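Putative uncharacterized protein (Mycobacterium avium, PDB 2Z6V) is probably a sulfotransferase, transferring a sulfuryl group from the donor PAPS to an acceptor that has not been identified. Local coordinates at residues I110-S123 against S246-A258. Residues are numbered along the deposited sequence; the frame is centred on the assembly and turned at random.
Sequences IVLGMPRTGTTVIS and SLKMPSHSVHIEA. With PLM (palmitic acid), chain C; SO4 (sulfate ion), chain B.
Lys248 leaves its strand on the same face of the sheet as Val111 and runs beside it, and its tip reaches the loop that follows strand 109-113. Its CB and CG lie against Val111 CB, the latter at 3.9 Å; CG is anti to the backbone N (chi1 178°), and CD comes close to the hydroxyl oxygens of both Thr119 and Ser123. A bend at chi3 (77°) then sets NZ between those two oxygens, 2.9 Å from Thr119 OG1 and, in a weak bond, 2.9 Å from Ser123 OG. The lysine thus ties its strand to the loop and first helical turn after strand 109-113. That loop, with the sequence GMPRTGTT, matches the P-loop-like 5'-phosphosulfate-binding loop of sulfotransferases. Here it cradles a sulfate ion: Gly118 N donates to O1 at 3.0 Å and Thr120 N to O4, consistent with a phosphate site of the donor nucleotide.

Beneath the lysine the strands pair in parallel, Val111 N bonding to Leu247 O and Met249 N to Val111 O. Gly113 N continues the link, reaching Pro250 O at 3.2 Å on a lone pair in the carbonyl plane. On the other face, Ile110 CG2 meets His252 CD2 at 3.5 Å, while Tyr227 and Asp191 hold the two ring nitrogens. Pro115 and Pro250 touch through their CB atoms and together form a surface against the end of the palmitic acid chain. Strand 109-113 is central in the five-stranded parallel sheet, between 244-248 and 267-272, with helix 224-238 against Leu247 and His252 and helix 301-326 against Pro115 and Ser253.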
loop_
_atom_site.group_PDB
_atom_site.type_symbol
_atom_site.label_atom_id
_atom_site.label_comp_id
_atom_site.label_asym_id
_atom_site.label_seq_id
_atom_site.Cartn_x
_atom_site.Cartn_y
_atom_site.Cartn_z
ATOM N N ILE A 110 11.626 1.355 5.397
ATOM C CA ILE A 110 10.375 0.703 5.013
ATOM C C ILE A 110 9.470 0.281 6.169
ATOM O O ILE A 110 9.892 -0.471 7.050
ATOM C CB ILE A 110 10.658 -0.553 4.159
ATOM C CG1 ILE A 110 11.575 -0.197 2.988
ATOM C CG2 ILE A 110 9.353 -1.135 3.640
ATOM C CD1 ILE A 110 11.875 -1.362 2.052
ATOM N N VAL A 111 8.222 0.747 6.148
ATOM C CA VAL A 111 7.247 0.414 7.195
ATOM C C VAL A 111 6.363 -0.760 6.757
ATOM O O VAL A 111 5.771 -0.733 5.681
ATOM C CB VAL A 111 6.334 1.625 7.525
ATOM C CG1 VAL A 111 5.319 1.237 8.598
ATOM C CG2 VAL A 111 7.175 2.805 7.979
ATOM N N LEU A 112 6.273 -1.783 7.599
ATOM C CA LEU A 112 5.488 -2.969 7.277
ATOM C C LEU A 112 4.735 -3.479 8.495
ATOM O O LEU A 112 4.893 -2.956 9.595
ATOM C CB LEU A 112 6.418 -4.064 6.746
ATOM C CG LEU A 112 7.597 -4.441 7.660
ATOM C CD1 LEU A 112 7.135 -5.423 8.735
ATOM C CD2 LEU A 112 8.713 -5.060 6.832
ATOM N N GLY A 113 3.922 -4.508 8.295
ATOM C CA GLY A 113 3.158 -5.071 9.396
ATOM C C GLY A 113 1.738 -5.382 8.970
ATOM O O GLY A 113 1.485 -5.667 7.801
ATOM N N MET A 114 0.803 -5.337 9.912
ATOM C CA MET A 114 -0.592 -5.606 9.583
ATOM C C MET A 114 -1.239 -4.334 9.053
ATOM O O MET A 114 -0.749 -3.222 9.286
ATOM C CB MET A 114 -1.390 -6.019 10.819
ATOM C CG MET A 114 -0.862 -7.184 11.620
ATOM S SD MET A 114 -1.929 -7.489 13.062
ATOM C CE MET A 114 -1.469 -6.092 14.127
ATOM N N PRO A 115 -2.343 -4.481 8.303
ATOM C CA PRO A 115 -2.998 -3.268 7.804
ATOM C C PRO A 115 -3.815 -2.731 8.983
ATOM O O PRO A 115 -4.076 -3.462 9.943
ATOM C CB PRO A 115 -3.874 -3.793 6.668
ATOM C CG PRO A 115 -4.217 -5.182 7.125
ATOM C CD PRO A 115 -2.903 -5.691 7.670
ATOM N N ARG A 116 -4.192 -1.460 8.937
ATOM C CA ARG A 116 -4.991 -0.874 10.012
ATOM C C ARG A 116 -4.219 -0.674 11.315
ATOM O O ARG A 116 -4.803 -0.740 12.396
ATOM C CB ARG A 116 -6.225 -1.748 10.299
ATOM C CG ARG A 116 -6.931 -2.254 9.055
ATOM C CD ARG A 116 -7.139 -1.119 8.073
ATOM N NE ARG A 116 -7.837 -0.007 8.706
ATOM C CZ ARG A 116 -7.969 1.196 8.163
ATOM N NH1 ARG A 116 -7.445 1.450 6.972
ATOM N NH2 ARG A 116 -8.635 2.139 8.814
ATOM N N THR A 117 -2.918 -0.424 11.221
ATOM C CA THR A 117 -2.107 -0.206 12.412
ATOM C C THR A 117 -1.999 1.269 12.785
ATOM O O THR A 117 -1.341 1.609 13.768
ATOM C CB THR A 117 -0.680 -0.771 12.240
ATOM O OG1 THR A 117 -0.194 -0.446 10.935
ATOM C CG2 THR A 117 -0.670 -2.279 12.433
ATOM N N GLY A 118 -2.641 2.134 11.999
ATOM C CA GLY A 118 -2.628 3.570 12.259
ATOM C C GLY A 118 -1.269 4.230 12.121
ATOM O O GLY A 118 -0.881 5.050 12.951
ATOM N N THR A 119 -0.563 3.889 11.049
ATOM C CA THR A 119 0.779 4.394 10.774
ATOM C C THR A 119 0.820 5.724 10.040
ATOM O O THR A 119 1.880 6.334 9.915
ATOM C CB THR A 119 1.574 3.371 9.929
ATOM O OG1 THR A 119 1.037 3.319 8.595
ATOM C CG2 THR A 119 1.476 1.981 10.558
ATOM N N THR A 120 -0.325 6.167 9.547
ATOM C CA THR A 120 -0.401 7.420 8.810
ATOM C C THR A 120 0.531 8.534 9.309
ATOM O O THR A 120 1.296 9.087 8.522
ATOM C CB THR A 120 -1.855 7.946 8.781
ATOM O OG1 THR A 120 -1.871 9.263 8.213
ATOM C CG2 THR A 120 -2.450 7.981 10.193
ATOM N N VAL A 121 0.483 8.852 10.603
ATOM C CA VAL A 121 1.325 9.918 11.158
ATOM C C VAL A 121 2.816 9.834 10.833
ATOM O O VAL A 121 3.416 10.817 10.385
ATOM C CB VAL A 121 1.199 10.025 12.703
ATOM C CG1 VAL A 121 2.245 10.987 13.239
ATOM C CG2 VAL A 121 -0.183 10.530 13.086
ATOM N N ILE A 122 3.425 8.676 11.064
ATOM C CA ILE A 122 4.846 8.546 10.790
ATOM C C ILE A 122 5.189 8.764 9.327
ATOM O O ILE A 122 6.218 9.370 9.031
ATOM C CB ILE A 122 5.418 7.179 11.212
ATOM C CG1 ILE A 122 6.947 7.254 11.165
ATOM C CG2 ILE A 122 4.910 6.071 10.279
ATOM C CD1 ILE A 122 7.625 5.934 11.313
ATOM N N SER A 123 4.349 8.274 8.417
ATOM C CA SER A 123 4.616 8.458 6.994
ATOM C C SER A 123 4.765 9.933 6.691
ATOM O O SER A 123 5.686 10.323 5.986
ATOM C CB SER A 123 3.487 7.888 6.119
ATOM O OG SER A 123 3.567 6.481 6.006
ATOM N N SER A 246 11.702 6.632 1.876
ATOM C CA SER A 246 10.866 6.310 3.022
ATOM C C SER A 246 9.668 5.627 2.376
ATOM O O SER A 246 8.915 6.262 1.649
ATOM C CB SER A 246 10.418 7.573 3.750
ATOM O OG SER A 246 9.405 7.256 4.687
ATOM N N LEU A 247 9.499 4.338 2.625
ATOM C CA LEU A 247 8.409 3.598 2.005
ATOM C C LEU A 247 7.508 2.919 3.008
ATOM O O LEU A 247 7.894 2.712 4.163
ATOM C CB LEU A 247 8.979 2.550 1.057
ATOM C CG LEU A 247 10.001 3.111 0.074
ATOM C CD1 LEU A 247 10.782 1.983 -0.581
ATOM C CD2 LEU A 247 9.275 3.955 -0.953
ATOM N N LYS A 248 6.306 2.573 2.547
ATOM C CA LYS A 248 5.317 1.901 3.373
ATOM C C LYS A 248 4.370 1.018 2.568
ATOM O O LYS A 248 4.030 1.322 1.427
ATOM C CB LYS A 248 4.486 2.921 4.160
ATOM C CG LYS A 248 3.394 2.282 5.009
ATOM C CD LYS A 248 2.752 3.249 5.995
ATOM C CE LYS A 248 1.757 4.186 5.324
ATOM N NZ LYS A 248 1.035 5.041 6.320
ATOM N N MET A 249 3.959 -0.080 3.195
ATOM C CA MET A 249 3.009 -1.042 2.649
ATOM C C MET A 249 2.925 -2.195 3.629
ATOM O O MET A 249 3.896 -2.921 3.830
ATOM C CB MET A 249 3.428 -1.581 1.281
ATOM C CG MET A 249 2.413 -2.581 0.743
ATOM S SD MET A 249 2.706 -3.194 -0.921
ATOM C CE MET A 249 3.548 -4.744 -0.597
ATOM N N PRO A 250 1.760 -2.371 4.269
ATOM C CA PRO A 250 1.574 -3.456 5.238
ATOM C C PRO A 250 2.016 -4.835 4.754
ATOM O O PRO A 250 2.816 -5.491 5.420
ATOM C CB PRO A 250 0.077 -3.389 5.548
ATOM C CG PRO A 250 -0.206 -1.916 5.474
ATOM C CD PRO A 250 0.587 -1.473 4.247
ATOM N N SER A 251 1.521 -5.269 3.597
ATOM C CA SER A 251 1.875 -6.594 3.080
ATOM C C SER A 251 3.351 -6.800 2.742
ATOM O O SER A 251 3.725 -7.856 2.233
ATOM C CB SER A 251 0.998 -6.980 1.874
ATOM O OG SER A 251 1.047 -6.001 0.853
ATOM N N HIS A 252 4.190 -5.803 3.011
ATOM C CA HIS A 252 5.623 -5.971 2.788
ATOM C C HIS A 252 6.008 -7.069 3.786
ATOM O O HIS A 252 6.946 -7.833 3.574
ATOM C CB HIS A 252 6.406 -4.698 3.129
ATOM C CG HIS A 252 6.610 -3.770 1.975
ATOM N ND1 HIS A 252 7.016 -4.203 0.731
ATOM C CD2 HIS A 252 6.541 -2.418 1.897
ATOM C CE1 HIS A 252 7.190 -3.159 -0.061
ATOM N NE2 HIS A 252 6.911 -2.063 0.622
ATOM N N SER A 253 5.260 -7.132 4.884
ATOM C CA SER A 253 5.483 -8.127 5.925
ATOM C C SER A 253 5.269 -9.528 5.355
ATOM O O SER A 253 6.038 -10.445 5.616
ATOM C CB SER A 253 4.511 -7.890 7.084
ATOM O OG SER A 253 3.177 -7.806 6.611
ATOM N N VAL A 254 4.205 -9.684 4.580
ATOM C CA VAL A 254 3.894 -10.960 3.967
ATOM C C VAL A 254 5.004 -11.333 2.990
ATOM O O VAL A 254 5.547 -12.438 3.039
ATOM C CB VAL A 254 2.554 -10.880 3.212
ATOM C CG1 VAL A 254 2.251 -12.200 2.540
ATOM C CG2 VAL A 254 1.439 -10.492 4.183
ATOM N N HIS A 255 5.352 -10.397 2.118
ATOM C CA HIS A 255 6.381 -10.620 1.111
ATOM C C HIS A 255 7.779 -10.216 1.583
ATOM O O HIS A 255 8.650 -9.921 0.758
ATOM C CB HIS A 255 6.034 -9.825 -0.154
ATOM C CG HIS A 255 4.601 -9.949 -0.571
ATOM N ND1 HIS A 255 3.998 -11.163 -0.810
ATOM C CD2 HIS A 255 3.648 -9.009 -0.776
ATOM C CE1 HIS A 255 2.735 -10.968 -1.143
ATOM N NE2 HIS A 255 2.497 -9.669 -1.130
ATOM N N ILE A 256 8.012 -10.223 2.893
ATOM C CA ILE A 256 9.310 -9.795 3.417
ATOM C C ILE A 256 10.530 -10.514 2.842
ATOM O O ILE A 256 11.615 -9.930 2.756
ATOM C CB ILE A 256 9.345 -9.864 4.961
ATOM C CG1 ILE A 256 10.599 -9.146 5.472
ATOM C CG2 ILE A 256 9.276 -11.308 5.426
ATOM C CD1 ILE A 256 10.522 -8.737 6.922
ATOM N N GLU A 257 10.360 -11.766 2.431
ATOM C CA GLU A 257 11.471 -12.512 1.853
ATOM C C GLU A 257 11.920 -11.955 0.495
ATOM O O GLU A 257 13.118 -11.853 0.226
ATOM C CB GLU A 257 11.115 -13.994 1.716
ATOM C CG GLU A 257 11.037 -14.763 3.042
ATOM C CD GLU A 257 12.179 -14.427 4.005
ATOM O OE1 GLU A 257 13.272 -14.047 3.529
ATOM O OE2 GLU A 257 11.987 -14.553 5.236
ATOM N N ALA A 258 10.969 -11.595 -0.362
ATOM C CA ALA A 258 11.316 -11.054 -1.674
ATOM C C ALA A 258 11.874 -9.637 -1.522
ATOM O O ALA A 258 12.777 -9.227 -2.259
ATOM C CB ALA A 258 10.095 -11.050 -2.587
HETATM C C1 PLM C . -7.556 -7.181 0.049
HETATM O O1 PLM C . -7.909 -8.373 0.177
HETATM O O2 PLM C . -7.451 -6.558 -1.029
HETATM C C2 PLM C . -7.222 -6.401 1.324
HETATM C C3 PLM C . -6.261 -7.187 2.218
HETATM C C4 PLM C . -5.803 -6.381 3.435
HETATM C C5 PLM C . -5.053 -5.111 3.024
HETATM C C6 PLM C . -6.012 -3.983 2.638
HETATM C C7 PLM C . -5.252 -2.856 1.939
HETATM C C8 PLM C . -4.853 -3.271 0.522
HETATM C C9 PLM C . -3.447 -2.765 0.200
HETATM C CA PLM C . -3.312 -1.268 0.484
HETATM C CB PLM C . -1.845 -0.862 0.647
HETATM C CC PLM C . -1.190 -1.707 1.740
HETATM C CD PLM C . -0.801 -3.087 1.203
HETATM C CE PLM C . -0.636 -4.121 2.320
HETATM C CF PLM C . -1.980 -4.368 3.009
HETATM C CG PLM C . -1.893 -5.499 4.035
HETATM S S SO4 B . -3.304 2.775 8.491
HETATM O O1 SO4 B . -4.313 2.489 9.532
HETATM O O2 SO4 B . -2.567 1.541 8.144
HETATM O O3 SO4 B . -3.983 3.300 7.293
HETATM O O4 SO4 B . -2.357 3.787 8.989
HETATM O O HOH W 1 7.308 8.796 4.051
#